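Local coordinates for multidrug resistance protein (Vibrio cholerae, PDB 1YC9) that probably serves as the outer membrane exit duct of a multidrug efflux system, and could contribute to resistance to puromycin, acriflavine and tetraphenylarsonium chloride, at residues Q169-T174 against V403-L408; I239-R244 against R421-D426; F283-T288 against I317-F322. The protein carries 1 engineered substitution. All blocks are in the same frame, centred on the assembly; numbering follows the deposited sequence.

Contact 1: Q169-T174 against V403-L408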
loop_
_atom_site.group_PDB
_atom_site.type_symbol
_atom_site.label_atom_id
_atom_site.label_comp_id
_atom_site.label_asym_id
_atom_site.label_seq_id
_atom_site.Cartn_x
_atom_site.Cartn_y
_atom_site.Cartn_z
ATOM N N GLN A 169 14.459 34.736 24.256
ATOM C CA GLN A 169 15.338 35.557 25.099
ATOM C C GLN A 169 14.862 36.992 25.088
ATOM O O GLN A 169 14.827 37.664 26.147
ATOM C CB GLN A 169 16.794 35.477 24.676
ATOM C CG GLN A 169 17.435 34.105 24.746
ATOM C CD GLN A 169 16.945 33.236 25.886
ATOM O OE1 GLN A 169 17.315 33.457 27.052
ATOM N NE2 GLN A 169 16.134 32.213 25.557
ATOM N N VAL A 170 14.424 37.428 23.913
ATOM C CA VAL A 170 13.857 38.734 23.730
ATOM C C VAL A 170 12.512 38.911 24.470
ATOM O O VAL A 170 12.316 39.937 25.158
ATOM C CB VAL A 170 13.725 39.051 22.227
ATOM C CG1 VAL A 170 12.933 40.338 21.998
ATOM C CG2 VAL A 170 15.138 39.167 21.605
ATOM N N ARG A 171 11.608 37.941 24.327
ATOM C CA ARG A 171 10.330 37.963 25.019
ATOM C C ARG A 171 10.481 38.085 26.532
ATOM O O ARG A 171 9.691 38.797 27.157
ATOM C CB ARG A 171 9.457 36.722 24.706
ATOM C CG ARG A 171 9.152 36.491 23.230
ATOM C CD ARG A 171 8.593 37.663 22.514
ATOM N NE ARG A 171 8.463 37.531 21.058
ATOM C CZ ARG A 171 9.459 37.689 20.173
ATOM N NH1 ARG A 171 10.715 37.941 20.555
ATOM N NH2 ARG A 171 9.190 37.612 18.880
ATOM N N ASN A 172 11.447 37.376 27.098
ATOM C CA ASN A 172 11.763 37.436 28.509
ATOM C C ASN A 172 12.304 38.829 28.870
ATOM O O ASN A 172 11.908 39.406 29.902
ATOM C CB ASN A 172 12.745 36.338 28.888
ATOM C CG ASN A 172 12.095 34.946 28.878
ATOM O OD1 ASN A 172 10.889 34.833 28.922
ATOM N ND2 ASN A 172 12.900 33.908 28.828
ATOM N N LYS A 173 13.132 39.395 27.983
ATOM C CA LYS A 173 13.681 40.752 28.199
ATOM C C LYS A 173 12.564 41.803 28.153
ATOM O O LYS A 173 12.613 42.798 28.867
ATOM C CB LYS A 173 14.795 41.097 27.179
ATOM C CG LYS A 173 16.205 40.642 27.569
ATOM C CD LYS A 173 16.767 41.566 28.652
ATOM C CE LYS A 173 18.250 41.302 29.006
ATOM N NZ LYS A 173 18.654 42.308 30.044
ATOM N N THR A 174 11.535 41.560 27.366
ATOM C CA THR A 174 10.412 42.460 27.264
ATOM C C THR A 174 9.517 42.404 28.510
ATOM O O THR A 174 9.019 43.441 28.979
ATOM C CB THR A 174 9.598 42.115 26.042
ATOM O OG1 THR A 174 10.424 42.239 24.876
ATOM C CG2 THR A 174 8.480 43.106 25.808
ATOM N N VAL A 403 3.087 43.450 18.126
ATOM C CA VAL A 403 2.732 43.225 16.732
ATOM C C VAL A 403 3.974 43.055 15.900
ATOM O O VAL A 403 4.065 42.138 15.087
ATOM C CB VAL A 403 1.789 44.315 16.203
ATOM C CG1 VAL A 403 1.628 44.266 14.705
ATOM C CG2 VAL A 403 0.427 44.221 16.887
ATOM N N ALA A 404 4.971 43.903 16.145
ATOM C CA ALA A 404 6.226 43.790 15.462
ATOM C C ALA A 404 7.002 42.524 15.806
ATOM O O ALA A 404 7.583 41.911 14.950
ATOM C CB ALA A 404 7.090 45.054 15.743
ATOM N N GLU A 405 7.053 42.165 17.087
ATOM C CA GLU A 405 7.734 40.976 17.553
ATOM C C GLU A 405 7.144 39.735 16.842
ATOM O O GLU A 405 7.862 38.852 16.394
ATOM C CB GLU A 405 7.483 40.790 19.071
ATOM C CG GLU A 405 8.461 41.531 19.945
ATOM C CD GLU A 405 8.293 41.209 21.408
ATOM O OE1 GLU A 405 7.198 40.732 21.775
ATOM O OE2 GLU A 405 9.256 41.408 22.176
ATOM N N GLU A 406 5.829 39.706 16.778
ATOM C CA GLU A 406 5.090 38.555 16.220
ATOM C C GLU A 406 5.350 38.436 14.701
ATOM O O GLU A 406 5.651 37.334 14.180
ATOM C CB GLU A 406 3.615 38.801 16.473
ATOM C CG GLU A 406 2.707 37.772 15.846
ATOM C CD GLU A 406 2.229 36.779 16.824
ATOM O OE1 GLU A 406 2.971 36.485 17.800
ATOM O OE2 GLU A 406 1.102 36.317 16.596
ATOM N N SER A 407 5.241 39.570 14.019
ATOM C CA SER A 407 5.482 39.664 12.590
ATOM C C SER A 407 6.910 39.223 12.292
ATOM O O SER A 407 7.118 38.434 11.354
ATOM C CB SER A 407 5.207 41.096 12.087
ATOM O OG SER A 407 5.779 41.291 10.799
ATOM N N LEU A 408 7.886 39.689 13.086
ATOM C CA LEU A 408 9.293 39.298 12.918
ATOM C C LEU A 408 9.514 37.805 13.053
ATOM O O LEU A 408 10.098 37.179 12.209
ATOM C CB LEU A 408 10.232 40.027 13.870
ATOM C CG LEU A 408 11.710 39.607 13.788
ATOM C CD1 LEU A 408 12.267 39.876 12.397
ATOM C CD2 LEU A 408 12.519 40.316 14.848
#
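Arg171 and Thr174 meet Glu405 between two antiparallel helices of the long alpha-helical barrel of an outer membrane factor, helix 117-183 and helix 398-433. The axes of the short segments stay 12.1 Å apart at 174°, a wide spacing bridged largely by the extended side chain of Glu405 and by Arg171.

The charged pair is stacked rather than joined head-on: the two side chains run alongside one another in opposing directions, so that guanidinium and carboxylate stack with their planes 15° apart. Arg171 NE is 3.5 Å from Glu405 OE1, but this oxygen lies well out of the guanidinium plane, so the salt bridge is one of charge, with no N-H aimed at it. Glu405 CB sits over one guanidinium face, away from its middle.

Val170 adds a slight van der Waals contact, its CG1 methyl against Glu405 OE2. The Arg171 side chain also touches Val198, Ala199 and Val202 of helix 189-223, while Glu405 also touches Leu384.

One hydroxyl takes part. Thr174 OG1, anti to its carbonyl carbon (chi1 -60°), points tip to tip at Glu405; its one proton could go either to Glu405 OE2, 3.1 Å from Thr174 OG1, or to Val170 O, 3.0 Å from it.

Contact 2: I239-R244 against R421-D426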
loop_
_atom_site.group_PDB
_atom_site.type_symbol
_atom_site.label_atom_id
_atom_site.label_comp_id
_atom_site.label_asym_id
_atom_site.label_seq_id
_atom_site.Cartn_x
_atom_site.Cartn_y
_atom_site.Cartn_z
ATOM N N ILE A 239 25.264 21.462 7.138
ATOM C CA ILE A 239 25.152 21.208 5.718
ATOM C C ILE A 239 25.709 22.386 4.924
ATOM O O ILE A 239 25.358 23.536 5.181
ATOM C CB ILE A 239 23.627 20.992 5.365
ATOM C CG1 ILE A 239 23.130 19.661 5.937
ATOM C CG2 ILE A 239 23.327 21.130 3.844
ATOM C CD1 ILE A 239 23.644 18.458 5.232
ATOM N N THR A 240 26.544 22.087 3.935
ATOM C CA THR A 240 27.007 23.081 2.982
ATOM C C THR A 240 26.285 22.856 1.682
ATOM O O THR A 240 26.389 21.802 1.083
ATOM C CB THR A 240 28.550 22.993 2.783
ATOM O OG1 THR A 240 29.196 23.349 4.007
ATOM C CG2 THR A 240 29.030 24.006 1.774
ATOM N N LEU A 241 25.533 23.856 1.272
ATOM C CA LEU A 241 24.782 23.826 0.042
ATOM C C LEU A 241 25.514 24.634 -0.996
ATOM O O LEU A 241 25.734 25.820 -0.795
ATOM C CB LEU A 241 23.412 24.447 0.299
ATOM C CG LEU A 241 22.158 23.804 -0.260
ATOM C CD1 LEU A 241 22.197 22.294 -0.014
ATOM C CD2 LEU A 241 20.960 24.443 0.388
ATOM N N THR A 242 25.870 23.996 -2.104
ATOM C CA THR A 242 26.479 24.630 -3.275
ATOM C C THR A 242 25.492 24.561 -4.441
ATOM O O THR A 242 24.928 23.498 -4.680
ATOM C CB THR A 242 27.733 23.830 -3.687
ATOM O OG1 THR A 242 28.701 23.860 -2.636
ATOM C CG2 THR A 242 28.442 24.468 -4.875
ATOM N N SER A 243 25.296 25.664 -5.172
ATOM C CA SER A 243 24.557 25.626 -6.449
ATOM C C SER A 243 25.319 24.774 -7.485
ATOM O O SER A 243 26.559 24.743 -7.508
ATOM C CB SER A 243 24.306 27.032 -7.002
ATOM O OG SER A 243 25.514 27.576 -7.494
ATOM N N ARG A 244 24.562 24.090 -8.339
ATOM C CA ARG A 244 25.080 22.933 -9.077
ATOM C C ARG A 244 26.033 23.230 -10.248
ATOM O O ARG A 244 27.099 22.606 -10.336
ATOM C CB ARG A 244 23.915 22.090 -9.594
ATOM C CG ARG A 244 23.161 21.373 -8.498
ATOM C CD ARG A 244 23.254 19.861 -8.581
ATOM N NE ARG A 244 23.152 19.258 -7.264
ATOM C CZ ARG A 244 23.646 18.072 -6.936
ATOM N NH1 ARG A 244 23.506 17.635 -5.696
ATOM N NH2 ARG A 244 24.295 17.309 -7.823
ATOM N N ARG A 421 14.276 24.497 2.487
ATOM C CA ARG A 421 13.709 24.039 1.259
ATOM C C ARG A 421 14.743 23.930 0.145
ATOM O O ARG A 421 14.593 23.082 -0.733
ATOM C CB ARG A 421 12.539 24.915 0.842
ATOM C CG ARG A 421 11.787 24.480 -0.382
ATOM C CD ARG A 421 10.523 25.252 -0.547
ATOM N NE ARG A 421 9.806 24.951 -1.768
ATOM C CZ ARG A 421 9.025 23.873 -1.898
ATOM N NH1 ARG A 421 8.892 22.998 -0.910
ATOM N NH2 ARG A 421 8.373 23.669 -3.023
ATOM N N ALA A 422 15.753 24.786 0.170
ATOM C CA ALA A 422 16.826 24.740 -0.847
ATOM C C ALA A 422 17.553 23.410 -0.776
ATOM O O ALA A 422 17.824 22.785 -1.799
ATOM C CB ALA A 422 17.780 25.892 -0.662
ATOM N N PHE A 423 17.828 22.936 0.439
ATOM C CA PHE A 423 18.434 21.640 0.646
ATOM C C PHE A 423 17.486 20.530 0.183
ATOM O O PHE A 423 17.898 19.662 -0.577
ATOM C CB PHE A 423 18.834 21.484 2.096
ATOM C CG PHE A 423 19.540 20.179 2.448
ATOM C CD1 PHE A 423 20.348 19.485 1.556
ATOM C CD2 PHE A 423 19.376 19.652 3.716
ATOM C CE1 PHE A 423 21.021 18.330 1.946
ATOM C CE2 PHE A 423 20.011 18.476 4.117
ATOM C CZ PHE A 423 20.825 17.788 3.213
ATOM N N SER A 424 16.211 20.610 0.583
ATOM C CA SER A 424 15.224 19.635 0.193
ATOM C C SER A 424 15.078 19.506 -1.291
ATOM O O SER A 424 14.955 18.380 -1.793
ATOM C CB SER A 424 13.873 19.955 0.844
ATOM O OG SER A 424 13.996 19.695 2.253
ATOM N N LEU A 425 15.093 20.633 -1.984
ATOM C CA LEU A 425 15.000 20.649 -3.449
ATOM C C LEU A 425 16.222 20.060 -4.120
ATOM O O LEU A 425 16.114 19.466 -5.213
ATOM C CB LEU A 425 14.696 22.037 -3.990
ATOM C CG LEU A 425 13.244 22.434 -3.738
ATOM C CD1 LEU A 425 13.049 23.887 -4.145
ATOM C CD2 LEU A 425 12.251 21.466 -4.453
ATOM N N ASP A 426 17.387 20.253 -3.518
ATOM C CA ASP A 426 18.586 19.655 -4.074
ATOM C C ASP A 426 18.441 18.153 -3.956
ATOM O O ASP A 426 18.770 17.401 -4.870
ATOM C CB ASP A 426 19.856 20.163 -3.378
ATOM C CG ASP A 426 21.091 19.942 -4.233
ATOM O OD1 ASP A 426 21.093 20.449 -5.373
ATOM O OD2 ASP A 426 22.048 19.247 -3.861
HETATM O O HOH W 1 24.108 21.222 -3.733
#
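The Phe423 ring receives Ile239 on one face: Ile239 CG2 stands 3.9 Å from the ring centroid and only 4° off the normal, a CH-pi contact centred on the ring. The two side chains cross at about a right angle, and Ile239 CD1 continues to the ring's far end, 3.5 Å from Phe423 CZ. Leu241 CD1 comes in obliquely near Phe423 CD1. With Phe423 CG anti to the backbone N (chi1 -178°), CG lies beside the carbonyl carbon and 4.2 Å from Leu241 CD1.

The guanidinium of Arg244 is met at its edge by the carboxylate of Asp426. This is a side-on, two-nitrogen salt bridge: Arg244 NE donates to the syn lone pair of Asp426 OD1 at 3.0 Å, and Arg244 NH1 gives a nearly straight bond of 2.8 Å to Asp426 OD2. Both oxygens lie near the guanidinium plane, although the two flat groups are turned 35° against each other. Asp426 OD2 also takes a hydrogen bond with Tyr30 OH and a weak one from a water that sits against Thr242 O, a setting that would be expected to favour the charged carboxylate.

The other branch of Leu241, CD2, rests on the helix, 3.6 Å from Ala422 CB.

The contact thus fastens the loop between helices 189-223 and 260-281 onto helix 398-433. Tyr30 packs beside Ile239 and Leu241 and meets the Phe423 ring edge-to-face; Tyr151 and Ala152 of helix 117-183 adjoin Ile239 and Phe423, respectively, and Leu366 of helix 326-391 touches Ala422.

Contact 3: F283-T288 against I317-F322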
loop_
_atom_site.group_PDB
_atom_site.type_symbol
_atom_site.label_atom_id
_atom_site.label_comp_id
_atom_site.label_asym_id
_atom_site.label_seq_id
_atom_site.Cartn_x
_atom_site.Cartn_y
_atom_site.Cartn_z
ATOM N N PHE A 283 1.200 -23.413 -29.022
ATOM C CA PHE A 283 0.382 -23.977 -30.075
ATOM C C PHE A 283 1.123 -24.939 -31.014
ATOM O O PHE A 283 0.491 -25.743 -31.705
ATOM C CB PHE A 283 -0.248 -22.859 -30.888
ATOM C CG PHE A 283 -1.361 -22.101 -30.163
ATOM C CD1 PHE A 283 -1.075 -20.996 -29.404
ATOM C CD2 PHE A 283 -2.706 -22.515 -30.275
ATOM C CE1 PHE A 283 -2.070 -20.287 -28.750
ATOM C CE2 PHE A 283 -3.701 -21.810 -29.651
ATOM C CZ PHE A 283 -3.388 -20.682 -28.896
ATOM N N TYR A 284 2.455 -24.894 -30.989
ATOM C CA TYR A 284 3.298 -25.656 -31.871
ATOM C C TYR A 284 3.747 -26.975 -31.240
ATOM O O TYR A 284 3.610 -27.147 -30.026
ATOM C CB TYR A 284 4.517 -24.809 -32.270
ATOM C CG TYR A 284 4.117 -23.688 -33.190
ATOM C CD1 TYR A 284 3.495 -22.561 -32.699
ATOM C CD2 TYR A 284 4.376 -23.767 -34.586
ATOM C CE1 TYR A 284 3.114 -21.525 -33.539
ATOM C CE2 TYR A 284 3.987 -22.739 -35.441
ATOM C CZ TYR A 284 3.371 -21.611 -34.900
ATOM O OH TYR A 284 2.956 -20.554 -35.691
ATOM N N PRO A 285 4.174 -27.911 -32.076
ATOM C CA PRO A 285 4.558 -29.222 -31.571
ATOM C C PRO A 285 5.712 -29.131 -30.578
ATOM O O PRO A 285 6.621 -28.362 -30.781
ATOM C CB PRO A 285 4.935 -30.000 -32.813
ATOM C CG PRO A 285 4.455 -29.221 -34.042
ATOM C CD PRO A 285 4.235 -27.832 -33.562
ATOM N N ASP A 286 5.611 -29.838 -29.481
ATOM C CA ASP A 286 6.724 -29.965 -28.560
ATOM C C ASP A 286 7.509 -31.250 -28.798
ATOM O O ASP A 286 6.953 -32.330 -28.741
ATOM C CB ASP A 286 6.140 -29.968 -27.174
ATOM C CG ASP A 286 7.080 -29.423 -26.200
ATOM O OD1 ASP A 286 6.677 -28.577 -25.339
ATOM O OD2 ASP A 286 8.286 -29.790 -26.299
ATOM N N VAL A 287 8.842 -31.144 -29.054
ATOM C CA VAL A 287 9.635 -32.298 -29.397
ATOM C C VAL A 287 10.656 -32.512 -28.249
ATOM O O VAL A 287 11.311 -31.555 -27.829
ATOM C CB VAL A 287 10.389 -32.164 -30.716
ATOM C CG1 VAL A 287 11.159 -33.467 -31.019
ATOM C CG2 VAL A 287 9.436 -31.841 -31.851
ATOM N N THR A 288 10.670 -33.723 -27.709
ATOM C CA THR A 288 11.476 -34.039 -26.527
ATOM C C THR A 288 12.321 -35.244 -26.896
ATOM O O THR A 288 12.147 -35.863 -27.978
ATOM C CB THR A 288 10.598 -34.288 -25.305
ATOM O OG1 THR A 288 9.592 -35.220 -25.694
ATOM C CG2 THR A 288 9.834 -33.031 -24.890
ATOM N N ILE A 317 6.955 -36.416 -29.940
ATOM C CA ILE A 317 6.446 -35.099 -30.300
ATOM C C ILE A 317 4.996 -35.088 -29.785
ATOM O O ILE A 317 4.379 -36.123 -29.768
ATOM C CB ILE A 317 6.570 -34.882 -31.826
ATOM C CG1 ILE A 317 5.948 -33.566 -32.259
ATOM C CG2 ILE A 317 5.858 -35.986 -32.613
ATOM C CD1 ILE A 317 6.426 -33.094 -33.590
ATOM N N TYR A 318 4.561 -33.970 -29.248
ATOM C CA TYR A 318 3.181 -33.755 -28.839
ATOM C C TYR A 318 2.719 -32.470 -29.496
ATOM O O TYR A 318 3.391 -31.446 -29.427
ATOM C CB TYR A 318 3.053 -33.687 -27.320
ATOM C CG TYR A 318 1.565 -33.611 -26.917
ATOM C CD1 TYR A 318 0.739 -34.743 -27.050
ATOM C CD2 TYR A 318 0.984 -32.410 -26.557
ATOM C CE1 TYR A 318 -0.619 -34.675 -26.755
ATOM C CE2 TYR A 318 -0.383 -32.326 -26.284
ATOM C CZ TYR A 318 -1.168 -33.469 -26.376
ATOM O OH TYR A 318 -2.523 -33.379 -26.084
ATOM N N LEU A 319 1.543 -32.480 -30.118
ATOM C CA LEU A 319 0.993 -31.312 -30.737
ATOM C C LEU A 319 -0.487 -31.233 -30.202
ATOM O O LEU A 319 -1.261 -32.099 -30.510
ATOM C CB LEU A 319 0.937 -31.463 -32.223
ATOM C CG LEU A 319 0.174 -30.402 -32.992
ATOM C CD1 LEU A 319 0.661 -29.013 -32.694
ATOM C CD2 LEU A 319 0.079 -30.652 -34.494
ATOM N N PRO A 320 -0.816 -30.230 -29.437
ATOM C CA PRO A 320 -2.188 -30.043 -28.965
ATOM C C PRO A 320 -3.042 -29.767 -30.183
ATOM O O PRO A 320 -2.608 -29.052 -31.049
ATOM C CB PRO A 320 -2.112 -28.775 -28.114
ATOM C CG PRO A 320 -0.618 -28.458 -27.934
ATOM C CD PRO A 320 0.081 -29.158 -28.952
ATOM N N LEU A 321 -4.246 -30.316 -30.275
ATOM C CA LEU A 321 -5.095 -30.086 -31.458
ATOM C C LEU A 321 -6.339 -29.310 -31.063
ATOM O O LEU A 321 -6.851 -28.506 -31.827
ATOM C CB LEU A 321 -5.478 -31.397 -32.145
ATOM C CG LEU A 321 -4.388 -32.202 -32.811
ATOM C CD1 LEU A 321 -4.928 -33.546 -33.250
ATOM C CD2 LEU A 321 -3.780 -31.388 -33.933
ATOM N N PHE A 322 -6.803 -29.491 -29.845
ATOM C CA PHE A 322 -7.955 -28.762 -29.377
ATOM C C PHE A 322 -7.884 -28.800 -27.834
ATOM O O PHE A 322 -7.885 -29.894 -27.261
ATOM C CB PHE A 322 -9.240 -29.416 -29.857
ATOM C CG PHE A 322 -10.490 -28.676 -29.363
ATOM C CD1 PHE A 322 -11.160 -29.096 -28.242
ATOM C CD2 PHE A 322 -10.925 -27.526 -29.942
ATOM C CE1 PHE A 322 -12.218 -28.449 -27.762
ATOM C CE2 PHE A 322 -12.026 -26.855 -29.449
ATOM C CZ PHE A 322 -12.692 -27.346 -28.337
HETATM O O HOH W 2 -2.126 -26.296 -31.426
#
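Asp286 and Tyr318 form an antiparallel hydrogen-bonded pair: Asp286 N donates to Tyr318 O at 2.7 Å, and Tyr318 N returns a bond of 2.9 Å to Asp286 O. Both carbonyls also take CA-H...O contacts, Tyr318 O from Pro285 CA and Asp286 O from Ile317 CA at 3.2 Å. Farther along, where the chain before the strand has parted from its neighbour, a water donates to both Phe283 O and Pro320 O and bridges the gap.

Val287 and Ile317, a non-hydrogen-bonded pair, share a face. With CG1 anti to the backbone N (chi1 175°), Ile317 CG1 is set close to Pro285 CB and Val287 CG2; CD1 beyond it touches both, 3.5 Å from Pro285 CB and 3.7 Å from Val287 CG2. Leu319 runs side by side with Pro285, its CD1 3.9 Å from Pro285 CD and also close to Phe283 O.

The carboxylate of Asp286 belongs to a different partner, a salt bridge with Lys117. Here the hairpin of strands 286-298 and 309-322 leaves the helical region: Phe283 and Pro320 rest on Leu327 of helix 326-391, and residues of 317-322 pair antiparallel with a strand of a neighbouring subunit, continuing the beta-barrel sheet across the interface.

The three contacts are strung out along a very elongated subunit. Contacts 1 and 2 share helix 398-433; their centres are 30 Å apart and their nearest atoms about 17 Å, so they fix one helix at two levels, first to helix 117-183 and then to the loop holding 239-244. Contact 3 lies on the other side of the chain's centre, 87 Å from contact 1 and 63 Å from contact 2 between centres, where helices give way to barrel strands. In sequence it is nested within the loops closed by both others, whose segments alternate. All three come within reach of a neighbouring subunit, contact 2 through Arg421 alone.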